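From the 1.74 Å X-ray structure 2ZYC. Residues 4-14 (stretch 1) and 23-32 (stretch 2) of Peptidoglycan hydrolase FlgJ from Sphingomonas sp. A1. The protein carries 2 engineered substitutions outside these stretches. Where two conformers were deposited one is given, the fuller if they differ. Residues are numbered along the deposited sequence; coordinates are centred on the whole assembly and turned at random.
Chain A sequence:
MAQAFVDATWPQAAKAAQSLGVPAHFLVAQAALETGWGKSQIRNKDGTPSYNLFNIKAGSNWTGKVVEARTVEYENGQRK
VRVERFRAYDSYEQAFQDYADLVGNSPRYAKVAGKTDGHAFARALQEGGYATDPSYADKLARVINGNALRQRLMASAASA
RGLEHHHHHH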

# COMPACT_ATOMS: atom_id res chain seq x y z
N ALA A 4 -8.49 -2.96 12.64
CA ALA A 4 -8.44 -1.50 12.68
C ALA A 4 -7.61 -0.95 11.53
O ALA A 4 -7.91 0.12 11.00
N PHE A 5 -6.57 -1.70 11.15
CA PHE A 5 -5.74 -1.33 9.99
C PHE A 5 -6.59 -1.26 8.72
O PHE A 5 -6.56 -0.26 8.00
N VAL A 6 -7.34 -2.34 8.47
CA VAL A 6 -8.28 -2.42 7.34
C VAL A 6 -9.33 -1.31 7.41
O VAL A 6 -9.55 -0.60 6.42
N ASP A 7 -9.97 -1.14 8.57
CA ASP A 7 -11.00 -0.11 8.76
C ASP A 7 -10.45 1.29 8.44
O ASP A 7 -11.13 2.10 7.80
N ALA A 8 -9.23 1.55 8.89
CA ALA A 8 -8.56 2.85 8.73
C ALA A 8 -8.15 3.12 7.28
O ALA A 8 -8.32 4.22 6.77
N THR A 9 -7.61 2.10 6.62
CA THR A 9 -7.06 2.30 5.29
C THR A 9 -8.13 2.26 4.20
O THR A 9 -7.95 2.85 3.14
N TRP A 10 -9.25 1.57 4.46
CA TRP A 10 -10.27 1.37 3.44
C TRP A 10 -10.69 2.65 2.66
O TRP A 10 -10.62 2.66 1.43
N PRO A 11 -11.12 3.72 3.38
CA PRO A 11 -11.60 4.91 2.66
C PRO A 11 -10.50 5.56 1.83
O PRO A 11 -10.75 6.03 0.72
N GLN A 12 -9.29 5.58 2.38
CA GLN A 12 -8.15 6.15 1.67
C GLN A 12 -7.81 5.31 0.45
O GLN A 12 -7.55 5.85 -0.64
N ALA A 13 -7.81 3.99 0.63
CA ALA A 13 -7.57 3.04 -0.46
C ALA A 13 -8.62 3.17 -1.54
O ALA A 13 -8.30 3.14 -2.72
N ALA A 14 -9.89 3.30 -1.13
CA ALA A 14 -10.99 3.47 -2.07
C ALA A 14 -10.80 4.73 -2.92
O ALA A 14 -10.90 4.67 -4.15
N PRO A 23 -9.41 -2.08 -8.06
CA PRO A 23 -10.24 -2.27 -6.85
C PRO A 23 -9.54 -1.82 -5.56
O PRO A 23 -8.33 -2.01 -5.41
N ALA A 24 -10.30 -1.21 -4.65
CA ALA A 24 -9.77 -0.68 -3.40
C ALA A 24 -9.00 -1.71 -2.57
O ALA A 24 -7.96 -1.40 -2.00
N HIS A 25 -9.50 -2.95 -2.52
CA HIS A 25 -8.85 -3.96 -1.70
C HIS A 25 -7.46 -4.36 -2.20
O HIS A 25 -6.66 -4.90 -1.43
N PHE A 26 -7.17 -4.09 -3.48
CA PHE A 26 -5.80 -4.31 -4.00
C PHE A 26 -4.81 -3.43 -3.22
O PHE A 26 -3.71 -3.88 -2.89
N LEU A 27 -5.21 -2.20 -2.95
CA LEU A 27 -4.36 -1.24 -2.24
C LEU A 27 -4.28 -1.52 -0.74
O LEU A 27 -3.23 -1.33 -0.12
N VAL A 28 -5.39 -1.97 -0.16
CA VAL A 28 -5.42 -2.42 1.24
C VAL A 28 -4.47 -3.61 1.41
O VAL A 28 -3.68 -3.65 2.36
N ALA A 29 -4.56 -4.56 0.49
CA ALA A 29 -3.70 -5.74 0.51
C ALA A 29 -2.24 -5.34 0.44
O ALA A 29 -1.41 -5.83 1.21
N GLN A 30 -1.93 -4.43 -0.48
CA GLN A 30 -0.54 -4.02 -0.67
C GLN A 30 0.04 -3.37 0.59
O GLN A 30 1.17 -3.70 1.00
N ALA A 31 -0.74 -2.48 1.19
CA ALA A 31 -0.34 -1.80 2.43
C ALA A 31 -0.15 -2.82 3.57
O ALA A 31 0.80 -2.71 4.35
N ALA A 32 -1.06 -3.79 3.64
CA ALA A 32 -0.98 -4.88 4.62
C ALA A 32 0.30 -5.71 4.46
O ALA A 32 0.97 -6.03 5.44

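Two helices, 4-14 and 24-32, run roughly against each other at 131° between their N-to-C directions, and their axes come within 8.2 Å. Where the backbones come nearest, the side chains are alanines: the CA atoms of Ala-14 and Ala-24 lie 4.5 Å apart, the CB of Ala-24 is 3.6 Å from the CA of Ala-14, and the two CB atoms are 4.0 Å apart even though the CA-to-CB bond of Ala-14 points away overall.

Val-28 is the knob of the contact. Its CA-to-CB bond leaves sideways, but with chi1 at 175° (t) its two methyls reach into a hole formed by Val-6, Thr-9, Trp-10 and Ala-13. CG2 of Val-28 meets the CB of Ala-13 at 3.6 Å and CE3 of Trp-10 at 4.1 Å. CG1 of Val-28 lies 4.3 Å from CG2 of Val-6, a residue that is itself t, and CG1 of Val-28 is 3.9 Å from OG1 of Thr-9. Ala-13 points toward the partner helix, and its CB also packs 3.7 Å from the backbone O of Ala-24 and 4.0 Å from the CB of Leu-27. Leu-27, in the mt rotamer, extends its CD1 to 3.5 Å from the O of Ala-13.

Two large rings frame the contact: Phe-5 at the wide end, and Trp-10 along an exposed margin, where it reaches Ala-24 and Val-28. Trp-10 starts sideways, but chi1 of 173° (t) and chi2 of -94° swing the indole back along the neighbouring helix. There its six-membered ring offers a face to the CB of Ala-24, which sits 4.0 Å from the centroid and 25° off the normal, a CH-pi contact; CH2 of Trp-10 is the nearest ring atom to that CB of Ala-24, at 3.7 Å. His-25 adopts p, and its end leads away, so the imidazole stays out of this packing.

At the wide end the CA atoms of Phe-5 and Ala-32 are 8.0 Å apart, and a phenyl ring spans the gap. Phe-5 points toward stretch 2 in t (chi1 180°, chi2 77°), with CZ 3.7 Å from the CB of Ala-31, which lies at the ring edge, and CE2 3.6 Å from the N of Ala-32.

No hydrogen bond crosses between the stretches. Thr-9 faces the partner yet satisfies its hydroxyl at home: chi1 of 58° (p) turns OG1 back along its own helix, where it donates to the O of Phe-5 at 2.9 Å. The rule to read here is alanine where the backbones are close, one valine knob, a phenyl across the wider end, and an indole laid over an alanine at the margin.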

# COMPACT_ATOMS: atom_id res chain seq x y z
CB ALA A 4 -7.91 -1.00 14.01
CB PHE A 5 -4.59 -2.31 9.79
CG PHE A 5 -3.72 -1.97 8.62
CD1 PHE A 5 -2.78 -0.94 8.70
CD2 PHE A 5 -3.85 -2.67 7.42
CE1 PHE A 5 -1.97 -0.62 7.59
CE2 PHE A 5 -3.05 -2.36 6.33
CZ PHE A 5 -2.10 -1.34 6.42
CB VAL A 6 -8.95 -3.82 7.29
CG1 VAL A 6 -10.07 -3.85 6.26
CG2 VAL A 6 -7.90 -4.89 6.98
CB ASP A 7 -11.56 -0.13 10.19
CG ASP A 7 -12.31 -1.41 10.53
OD1 ASP A 7 -12.68 -2.18 9.62
OD2 ASP A 7 -12.50 -1.68 11.74
CB ALA A 8 -7.34 2.91 9.64
CB THR A 9 -5.96 1.27 4.98
OG1 THR A 9 -6.49 -0.05 5.10
CG2 THR A 9 -4.80 1.43 5.95
CB TRP A 10 -11.51 0.62 3.97
CG TRP A 10 -12.58 0.60 2.91
CD1 TRP A 10 -13.61 1.50 2.76
CD2 TRP A 10 -12.67 -0.30 1.80
NE1 TRP A 10 -14.35 1.19 1.65
CE2 TRP A 10 -13.80 0.08 1.04
CE3 TRP A 10 -11.92 -1.42 1.38
CZ2 TRP A 10 -14.19 -0.61 -0.13
CZ3 TRP A 10 -12.31 -2.10 0.23
CH2 TRP A 10 -13.44 -1.69 -0.51
CB PRO A 11 -12.03 5.85 3.78
CG PRO A 11 -11.25 5.40 4.97
CD PRO A 11 -11.20 3.92 4.84
CB GLN A 12 -6.95 6.27 2.61
CG GLN A 12 -7.20 7.16 3.82
CD GLN A 12 -7.94 8.45 3.46
OE1 GLN A 12 -7.62 9.12 2.48
NE2 GLN A 12 -8.95 8.78 4.25
CB ALA A 13 -7.52 1.61 0.07
CB ALA A 14 -12.32 3.50 -1.34
CB PRO A 23 -10.50 -3.78 -6.82
CG PRO A 23 -10.24 -4.23 -8.23
CD PRO A 23 -9.13 -3.37 -8.73
CB ALA A 24 -10.89 -0.05 -2.56
CB HIS A 25 -9.75 -5.19 -1.47
CG HIS A 25 -9.83 -6.13 -2.63
ND1 HIS A 25 -10.46 -5.82 -3.82
CD2 HIS A 25 -9.40 -7.41 -2.76
CE1 HIS A 25 -10.39 -6.86 -4.63
NE2 HIS A 25 -9.76 -7.84 -4.01
CB PHE A 26 -5.69 -3.97 -5.49
CG PHE A 26 -6.28 -5.01 -6.42
CD1 PHE A 26 -7.14 -6.00 -5.96
CD2 PHE A 26 -5.97 -4.98 -7.78
CE1 PHE A 26 -7.68 -6.95 -6.83
CE2 PHE A 26 -6.52 -5.92 -8.66
CZ PHE A 26 -7.38 -6.90 -8.17
CB LEU A 27 -4.81 0.20 -2.51
CG LEU A 27 -4.76 0.65 -3.98
CD1 LEU A 27 -5.21 2.09 -4.10
CD2 LEU A 27 -3.36 0.48 -4.58
CB VAL A 28 -6.84 -2.81 1.70
CG1 VAL A 28 -6.81 -3.40 3.13
CG2 VAL A 28 -7.80 -1.60 1.63
CB ALA A 29 -4.05 -6.69 -0.63
CB GLN A 30 -0.40 -3.10 -1.87
CG GLN A 30 1.07 -2.91 -2.27
CD GLN A 30 1.27 -1.90 -3.37
OE1 GLN A 30 0.31 -1.28 -3.83
NE2 GLN A 30 2.52 -1.73 -3.80
CB ALA A 31 -1.35 -0.75 2.80
CB ALA A 32 -2.20 -5.78 4.51